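Local coordinates for hydrogenase (NiFe) small subunit HydA (Allochromatium vinosum, PDB 3MYR) that carries the electron-transferring iron-sulfur clusters of a heterodimeric [NiFe] hydrogenase, which oxidises hydrogen and passes the electrons to an acceptor, at the interface of chains A and B. Sequence-based numbering; all coordinates share one arbitrary frame. Chains: chain A, Hydrogenase (NiFe) small subunit HydA; chain B, Nickel-dependent hydrogenase large subunit.

The small and large subunits form the [NiFe] hydrogenase heterodimer, and three patches of their interface are described. Contacts 1 and 2 are neighbours, the centres of their C-alpha atoms about 10 Å apart, and they share A:Leu119, A:Ala122 and A:Arg123, at and just after helix 118-121. Their chain B sides are separate: B:Arg48, B:Asp52 and B:Phe56 in contact 1, the end of helix 41-44 and the residues before it in contact 2. Contact 3, centred about 16 Å from contact 1 and 19 Å from contact 2, lies at cysteines that bind iron-sulfur clusters. The first two probably mainly dock the subunits; contact 3 also adjoins clusters.

Contact 1: the interface of chains A and B. Residues chain A 119, 122-123, 256-257, 259, 261; chain B 48, 52, 56.
Carboxylate oxygen OD1 of A:Asp257 is gripped by both terminal nitrogens of B:Arg48, NH2 at 2.8 Å and NH1 at 2.9 Å, in an end-on salt bridge between the small and large subunits of the [NiFe] hydrogenase. NH2 uses the syn lone pair of OD1, NH1 arrives nearly along the C-O axis, and the carboxylate and guanidinium planes lie 22° apart. The arginine chain is extended from CG to NE (chi2 -177°), which carries its tip across to chain A. NH2 also donates to the backbone O of A:Arg123 at 2.9 Å, on a carbonyl lone pair. The backbone N of A:Arg123, whose side chain is poorly ordered, holds OD2 of A:Asp257 and helps fix the carboxylate's rotation. An alanine in place of B:Arg48 would probably leave the A:Asp257 carboxylate without its cationic mate and the A:Arg123 carbonyl without this donor. Alongside, edge atom CE3 of A:Trp256 sits over the face of B:Phe56, 3.4 Å above its plane near the centre. CE1 of A:Phe261 meets CE1 of B:Phe56 at 3.6 Å, and CD2 of A:Leu119 touches CD2 of B:Phe56. The backbone N of A:Phe261 donates to OD2 of B:Asp52 at 3.0 Å, from above the carboxylate plane.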
loop_
_atom_site.group_PDB
_atom_site.type_symbol
_atom_site.label_atom_id
_atom_site.label_comp_id
_atom_site.label_asym_id
_atom_site.label_seq_id
_atom_site.Cartn_x
_atom_site.Cartn_y
_atom_site.Cartn_z
ATOM N N LEU A 119 -9.111 7.683 10.947
ATOM C CA LEU A 119 -10.046 6.705 10.500
ATOM C C LEU A 119 -10.376 5.682 11.570
ATOM O O LEU A 119 -11.528 5.391 11.766
ATOM C CB LEU A 119 -9.503 6.019 9.272
ATOM C CG LEU A 119 -10.375 5.239 8.348
ATOM C CD1 LEU A 119 -9.706 4.159 7.501
ATOM C CD2 LEU A 119 -11.877 5.304 8.487
ATOM N N ALA A 122 -13.032 6.990 13.719
ATOM C CA ALA A 122 -14.323 7.374 13.202
ATOM C C ALA A 122 -15.405 6.427 13.808
ATOM O O ALA A 122 -15.137 5.230 14.100
ATOM C CB ALA A 122 -14.302 7.255 11.639
ATOM N N ARG A 123 -16.648 6.926 13.955
ATOM C CA ARG A 123 -17.725 6.099 14.530
ATOM C C ARG A 123 -17.818 4.724 13.909
ATOM O O ARG A 123 -17.918 4.612 12.689
ATOM C CB ARG A 123 -19.089 6.825 14.359
ATOM C CG ARG A 123 -19.221 7.906 15.430
ATOM C CD ARG A 123 -20.243 9.005 15.133
ATOM N NE ARG A 123 -21.570 8.533 14.667
ATOM C CZ ARG A 123 -22.416 9.313 13.944
ATOM N NH1 ARG A 123 -23.606 8.851 13.557
ATOM N NH2 ARG A 123 -22.075 10.581 13.587
ATOM N N TRP A 256 -14.068 12.387 8.978
ATOM C CA TRP A 256 -14.851 11.236 8.506
ATOM C C TRP A 256 -16.287 11.303 8.966
ATOM O O TRP A 256 -17.144 10.673 8.357
ATOM C CB TRP A 256 -14.294 9.905 9.045
ATOM C CG TRP A 256 -12.849 9.668 8.587
ATOM C CD1 TRP A 256 -11.730 9.742 9.355
ATOM C CD2 TRP A 256 -12.428 9.235 7.295
ATOM N NE1 TRP A 256 -10.597 9.481 8.591
ATOM C CE2 TRP A 256 -11.004 9.114 7.333
ATOM C CE3 TRP A 256 -13.118 8.954 6.089
ATOM C CZ2 TRP A 256 -10.240 8.700 6.216
ATOM C CZ3 TRP A 256 -12.381 8.556 4.964
ATOM C CH2 TRP A 256 -10.925 8.487 5.012
ATOM N N ASP A 257 -16.538 12.003 10.070
ATOM C CA ASP A 257 -17.866 12.029 10.626
ATOM C C ASP A 257 -18.540 13.366 10.400
ATOM O O ASP A 257 -19.378 13.740 11.198
ATOM C CB ASP A 257 -17.831 11.646 12.134
ATOM C CG ASP A 257 -17.466 10.134 12.338
ATOM O OD1 ASP A 257 -18.092 9.318 11.613
ATOM O OD2 ASP A 257 -16.555 9.759 13.156
ATOM N N GLY A 259 -20.857 14.265 8.237
ATOM C CA GLY A 259 -22.027 14.217 7.335
ATOM C C GLY A 259 -21.541 13.623 6.004
ATOM O O GLY A 259 -20.417 13.255 5.895
ATOM N N PHE A 261 -19.607 13.142 2.402
ATOM C CA PHE A 261 -18.688 13.881 1.621
ATOM C C PHE A 261 -19.377 14.635 0.508
ATOM O O PHE A 261 -18.844 15.662 0.065
ATOM C CB PHE A 261 -17.628 12.955 1.018
ATOM C CG PHE A 261 -16.666 12.408 2.027
ATOM C CD1 PHE A 261 -16.334 11.063 2.040
ATOM C CD2 PHE A 261 -16.124 13.253 2.995
ATOM C CE1 PHE A 261 -15.433 10.538 2.999
ATOM C CE2 PHE A 261 -15.180 12.789 3.943
ATOM C CZ PHE A 261 -14.803 11.437 3.935
ATOM N N ARG B 48 -23.398 4.312 6.515
ATOM C CA ARG B 48 -22.917 5.492 5.773
ATOM C C ARG B 48 -23.424 5.491 4.343
ATOM O O ARG B 48 -24.065 4.545 3.936
ATOM C CB ARG B 48 -21.385 5.529 5.839
ATOM C CG ARG B 48 -20.928 5.825 7.288
ATOM C CD ARG B 48 -19.393 5.928 7.321
ATOM N NE ARG B 48 -18.873 5.846 8.704
ATOM C CZ ARG B 48 -18.667 6.899 9.488
ATOM N NH1 ARG B 48 -18.931 8.143 9.064
ATOM N NH2 ARG B 48 -18.090 6.713 10.658
ATOM N N ASP B 52 -19.823 7.446 -0.505
ATOM C CA ASP B 52 -18.611 7.850 0.291
ATOM C C ASP B 52 -17.673 6.655 0.567
ATOM O O ASP B 52 -16.552 6.876 1.036
ATOM C CB ASP B 52 -19.000 8.366 1.699
ATOM C CG ASP B 52 -19.817 9.679 1.692
ATOM O OD1 ASP B 52 -20.144 10.175 0.607
ATOM O OD2 ASP B 52 -20.142 10.193 2.811
ATOM N N PHE B 56 -13.337 6.047 2.506
ATOM C CA PHE B 56 -12.983 5.248 3.706
ATOM C C PHE B 56 -12.119 4.040 3.366
ATOM O O PHE B 56 -11.072 3.818 3.994
ATOM C CB PHE B 56 -14.252 4.734 4.437
ATOM C CG PHE B 56 -15.057 5.809 5.107
ATOM C CD1 PHE B 56 -15.861 6.698 4.345
ATOM C CD2 PHE B 56 -15.027 5.940 6.519
ATOM C CE1 PHE B 56 -16.581 7.719 4.947
ATOM C CE2 PHE B 56 -15.781 6.973 7.179
ATOM C CZ PHE B 56 -16.578 7.873 6.390
#

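Contact 2: the interface of chains A and B. Residues chain A 119-120, 122-124, 126-127; chain B 39-40, 43-44.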
loop_
_atom_site.group_PDB
_atom_site.type_symbol
_atom_site.label_atom_id
_atom_site.label_comp_id
_atom_site.label_asym_id
_atom_site.label_seq_id
_atom_site.Cartn_x
_atom_site.Cartn_y
_atom_site.Cartn_z
ATOM N N LEU A 119 -9.111 7.683 10.947
ATOM C CA LEU A 119 -10.046 6.705 10.500
ATOM C C LEU A 119 -10.376 5.682 11.570
ATOM O O LEU A 119 -11.528 5.391 11.766
ATOM C CB LEU A 119 -9.503 6.019 9.272
ATOM C CG LEU A 119 -10.375 5.239 8.348
ATOM C CD1 LEU A 119 -9.706 4.159 7.501
ATOM C CD2 LEU A 119 -11.877 5.304 8.487
ATOM N N PRO A 120 -9.362 5.084 12.219
ATOM C CA PRO A 120 -9.699 4.094 13.284
ATOM C C PRO A 120 -10.619 4.681 14.385
ATOM O O PRO A 120 -11.419 3.967 15.019
ATOM C CB PRO A 120 -8.321 3.743 13.908
ATOM C CG PRO A 120 -7.300 4.008 12.734
ATOM C CD PRO A 120 -7.914 5.348 12.113
ATOM N N ALA A 122 -13.032 6.990 13.719
ATOM C CA ALA A 122 -14.323 7.374 13.202
ATOM C C ALA A 122 -15.405 6.427 13.808
ATOM O O ALA A 122 -15.137 5.230 14.100
ATOM C CB ALA A 122 -14.302 7.255 11.639
ATOM N N ARG A 123 -16.648 6.926 13.955
ATOM C CA ARG A 123 -17.725 6.099 14.530
ATOM C C ARG A 123 -17.818 4.724 13.909
ATOM O O ARG A 123 -17.918 4.612 12.689
ATOM C CB ARG A 123 -19.089 6.825 14.359
ATOM C CG ARG A 123 -19.221 7.906 15.430
ATOM C CD ARG A 123 -20.243 9.005 15.133
ATOM N NE ARG A 123 -21.570 8.533 14.667
ATOM C CZ ARG A 123 -22.416 9.313 13.944
ATOM N NH1 ARG A 123 -23.606 8.851 13.557
ATOM N NH2 ARG A 123 -22.075 10.581 13.587
ATOM N N PRO A 124 -17.951 3.665 14.751
ATOM C CA PRO A 124 -18.133 3.745 16.205
ATOM C C PRO A 124 -16.821 3.455 16.951
ATOM O O PRO A 124 -16.856 3.095 18.113
ATOM C CB PRO A 124 -19.142 2.600 16.488
ATOM C CG PRO A 124 -18.751 1.543 15.471
ATOM C CD PRO A 124 -18.472 2.397 14.202
ATOM N N PRO A 126 -14.231 0.988 16.871
ATOM C CA PRO A 126 -14.254 -0.344 17.492
ATOM C C PRO A 126 -13.023 -0.727 18.361
ATOM O O PRO A 126 -13.123 -1.661 19.171
ATOM C CB PRO A 126 -14.316 -1.309 16.279
ATOM C CG PRO A 126 -14.402 -0.502 15.067
ATOM C CD PRO A 126 -14.498 0.963 15.421
ATOM N N THR A 127 -11.921 -0.006 18.205
ATOM C CA THR A 127 -10.647 -0.332 18.868
ATOM C C THR A 127 -10.251 0.712 19.930
ATOM O O THR A 127 -9.206 0.576 20.559
ATOM C CB THR A 127 -9.476 -0.534 17.894
ATOM O OG1 THR A 127 -9.217 0.703 17.228
ATOM C CG2 THR A 127 -9.763 -1.680 16.832
ATOM N N ARG B 39 -8.235 -2.398 12.707
ATOM C CA ARG B 39 -8.972 -1.121 12.781
ATOM C C ARG B 39 -10.515 -1.270 12.723
ATOM O O ARG B 39 -11.250 -0.460 13.327
ATOM C CB ARG B 39 -8.483 -0.120 11.715
ATOM C CG ARG B 39 -7.039 0.304 11.962
ATOM C CD ARG B 39 -6.331 0.926 10.763
ATOM N NE ARG B 39 -6.258 -0.044 9.668
ATOM C CZ ARG B 39 -6.071 0.269 8.383
ATOM N NH1 ARG B 39 -5.994 1.557 8.006
ATOM N NH2 ARG B 39 -6.079 -0.712 7.469
ATOM N N GLY B 40 -10.991 -2.263 11.964
ATOM C CA GLY B 40 -12.432 -2.605 11.896
ATOM C C GLY B 40 -13.130 -1.580 10.994
ATOM O O GLY B 40 -14.251 -1.133 11.255
ATOM N N THR B 43 -16.807 -2.197 10.009
ATOM C CA THR B 43 -17.767 -1.792 11.023
ATOM C C THR B 43 -17.970 -0.296 10.958
ATOM O O THR B 43 -19.115 0.178 11.014
ATOM C CB THR B 43 -17.190 -2.183 12.375
ATOM O OG1 THR B 43 -17.139 -3.618 12.423
ATOM C CG2 THR B 43 -18.045 -1.654 13.558
ATOM N N ILE B 44 -16.880 0.440 10.710
ATOM C CA ILE B 44 -16.971 1.910 10.546
ATOM C C ILE B 44 -17.917 2.337 9.429
ATOM O O ILE B 44 -18.730 3.281 9.588
ATOM C CB ILE B 44 -15.578 2.518 10.445
ATOM C CG1 ILE B 44 -14.906 2.365 11.832
ATOM C CG2 ILE B 44 -15.618 4.075 10.019
ATOM C CD1 ILE B 44 -13.337 2.514 11.804
HETATM O O HOH W 1 -10.977 1.356 15.389
#
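With CG1 anti to the carbonyl carbon (chi1 -69°) and the chain then extended (chi2 162°), B:Ile44 sends CD1 into van der Waals contact with the backbone O of A:Leu119, 3.4 Å away, in a proline-rich patch between the small and large subunits of the [NiFe] hydrogenase. Its other branch, CG2, stands anti to the backbone N and packs on CB of A:Ala122 at 3.8 Å; CG2 also nears the carbonyl O of A:Arg123. CD of A:Pro126 meets CG1 of B:Ile44 at 3.9 Å, the two side chains crossing at about a right angle. Through its contacts with A:Leu119, A:Ala122 and A:Pro126 this isoleucine sits between the end of helix 118-121 and the loop that follows. One helical residue earlier, the methyl CG2 of B:Thr43 touches CG of A:Pro124 at 3.8 Å, again nearly perpendicular. A cis peptide bond precedes A:Pro124 and shapes the loop that offers its ring. At the other end of the patch, A:Pro120 and B:Arg39 lie side by side and point the same way, with CG of the proline 3.8 Å from CD of the arginine's aliphatic stem. The polar link between the subunits here passes through water 1, 2.7 Å from the backbone O of A:Pro120 and 2.8 Å from the backbone O of B:Arg39. Because both carbonyls can only accept, the water probably donates to each and accepts from hydroxyl OG1 of A:Thr127, 2.6 Å from it.

Contact 3: the interface of chains A and B. Residues chain A 16, 147-148, 233, 250; chain B 59, 211-214.
Hydrogen bonds from B:Arg59 and B:Lys211 converge on A:Cys147, a ligand of the proximal [4Fe-4S] cluster in the small subunit of the [NiFe] hydrogenase. B:Arg59 grips it side-on: NH2 donates to the backbone O of A:Cys147 at 2.9 Å, in the carbonyl plane, and NE donates to its sulfur SG at 3.2 Å. Within chain B, CB of B:His214 backs this guanidinium over its centre. SG is anti to the backbone N (chi1 -169°), which places the sulfur beside the carbonyl and lets one guanidinium span both atoms. The same carbonyl O accepts from NZ of B:Lys211 at 2.9 Å, the amine standing 46° out of the carbonyl plane. The guanidinium at the sulfur and the lysine at the neighbouring carbonyl would probably stabilise negative charge on the cluster and could tune its potential. Among ring contacts, CB of B:Lys211 lies over the indole face of A:Trp233, a residue of the [3Fe-4S] site, near the fused bond and 3.7 Å from both ring centroids. Lysine and indole run side by side in the same direction, CE touching CZ2, and bends at chi3 and chi4 take NZ to the carbonyl. Apolar packing sets CG of A:Pro148 against CD of B:Pro213 at 3.7 Å, each proline following a cis peptide bond.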
loop_
_atom_site.group_PDB
_atom_site.type_symbol
_atom_site.label_atom_id
_atom_site.label_comp_id
_atom_site.label_asym_id
_atom_site.label_seq_id
_atom_site.Cartn_x
_atom_site.Cartn_y
_atom_site.Cartn_z
ATOM N N GLY A 16 0.112 5.140 4.186
ATOM C CA GLY A 16 0.049 6.370 3.377
ATOM C C GLY A 16 0.997 7.477 3.784
ATOM O O GLY A 16 1.557 8.188 2.899
ATOM N N CYS A 147 -4.434 13.247 4.946
ATOM C CA CYS A 147 -4.651 11.808 4.848
ATOM C C CYS A 147 -4.247 11.387 3.417
ATOM O O CYS A 147 -5.097 11.222 2.516
ATOM C CB CYS A 147 -6.150 11.536 5.138
ATOM S SG CYS A 147 -6.440 9.770 5.356
ATOM N N PRO A 148 -2.934 11.368 3.132
ATOM C CA PRO A 148 -1.846 11.737 4.072
ATOM C C PRO A 148 -1.548 13.241 3.862
ATOM O O PRO A 148 -2.151 13.870 2.981
ATOM C CB PRO A 148 -0.669 10.876 3.601
ATOM C CG PRO A 148 -0.900 10.748 2.047
ATOM C CD PRO A 148 -2.423 10.867 1.836
ATOM N N TRP A 233 0.148 19.168 -4.805
ATOM C CA TRP A 233 0.661 17.868 -4.490
ATOM C C TRP A 233 1.673 17.355 -5.473
ATOM O O TRP A 233 1.540 17.593 -6.663
ATOM C CB TRP A 233 -0.490 16.867 -4.527
ATOM C CG TRP A 233 -1.184 16.842 -3.225
ATOM C CD1 TRP A 233 -2.158 17.757 -2.723
ATOM C CD2 TRP A 233 -0.969 15.859 -2.233
ATOM N NE1 TRP A 233 -2.554 17.316 -1.431
ATOM C CE2 TRP A 233 -1.888 16.117 -1.164
ATOM C CE3 TRP A 233 -0.210 14.641 -2.220
ATOM C CZ2 TRP A 233 -1.910 15.316 0.004
ATOM C CZ3 TRP A 233 -0.274 13.803 -1.041
ATOM C CH2 TRP A 233 -1.140 14.146 0.035
ATOM N N CYS A 250 -9.645 16.473 4.674
ATOM C CA CYS A 250 -8.939 15.312 5.252
ATOM C C CYS A 250 -7.852 15.678 6.300
ATOM O O CYS A 250 -7.356 14.790 6.997
ATOM C CB CYS A 250 -8.373 14.357 4.210
ATOM S SG CYS A 250 -6.834 15.046 3.462
ATOM N N ARG B 59 -8.384 4.132 2.471
ATOM C CA ARG B 59 -7.512 4.246 3.646
ATOM C C ARG B 59 -7.331 2.921 4.392
ATOM O O ARG B 59 -6.634 2.876 5.398
ATOM C CB ARG B 59 -8.000 5.362 4.605
ATOM C CG ARG B 59 -7.443 6.754 4.205
ATOM C CD ARG B 59 -7.944 7.239 2.792
ATOM N NE ARG B 59 -7.702 8.675 2.643
ATOM C CZ ARG B 59 -8.195 9.418 1.660
ATOM N NH1 ARG B 59 -9.139 8.902 0.861
ATOM N NH2 ARG B 59 -7.773 10.692 1.489
ATOM N N LYS B 211 -3.891 13.653 -6.290
ATOM C CA LYS B 211 -2.837 13.470 -5.299
ATOM C C LYS B 211 -2.409 12.054 -5.266
ATOM O O LYS B 211 -3.170 11.176 -5.628
ATOM C CB LYS B 211 -3.308 13.882 -3.892
ATOM C CG LYS B 211 -4.580 13.202 -3.512
ATOM C CD LYS B 211 -5.134 13.747 -2.219
ATOM C CE LYS B 211 -4.447 13.010 -1.056
ATOM N NZ LYS B 211 -5.307 12.763 0.069
ATOM N N ASN B 212 -1.207 11.816 -4.747
ATOM C CA ASN B 212 -0.768 10.447 -4.464
ATOM C C ASN B 212 0.195 10.560 -3.294
ATOM O O ASN B 212 1.116 11.339 -3.388
ATOM C CB ASN B 212 -0.000 9.836 -5.703
ATOM C CG ASN B 212 0.576 8.412 -5.399
ATOM O OD1 ASN B 212 0.118 7.364 -5.942
ATOM N ND2 ASN B 212 1.527 8.366 -4.516
ATOM N N PRO B 213 -0.001 9.782 -2.226
ATOM C CA PRO B 213 -1.033 8.720 -2.125
ATOM C C PRO B 213 -2.512 9.202 -2.042
ATOM O O PRO B 213 -2.800 10.383 -1.760
ATOM C CB PRO B 213 -0.654 7.972 -0.816
ATOM C CG PRO B 213 0.902 8.326 -0.590
ATOM C CD PRO B 213 0.888 9.780 -1.037
ATOM N N HIS B 214 -3.412 8.229 -2.205
ATOM C CA HIS B 214 -4.807 8.385 -2.025
ATOM C C HIS B 214 -5.515 9.299 -3.036
ATOM O O HIS B 214 -6.214 10.241 -2.653
ATOM C CB HIS B 214 -5.089 8.694 -0.523
ATOM C CG HIS B 214 -4.850 7.503 0.361
ATOM N ND1 HIS B 214 -4.592 7.582 1.713
ATOM C CD2 HIS B 214 -4.756 6.191 0.042
ATOM C CE1 HIS B 214 -4.384 6.372 2.196
ATOM N NE2 HIS B 214 -4.513 5.506 1.200
#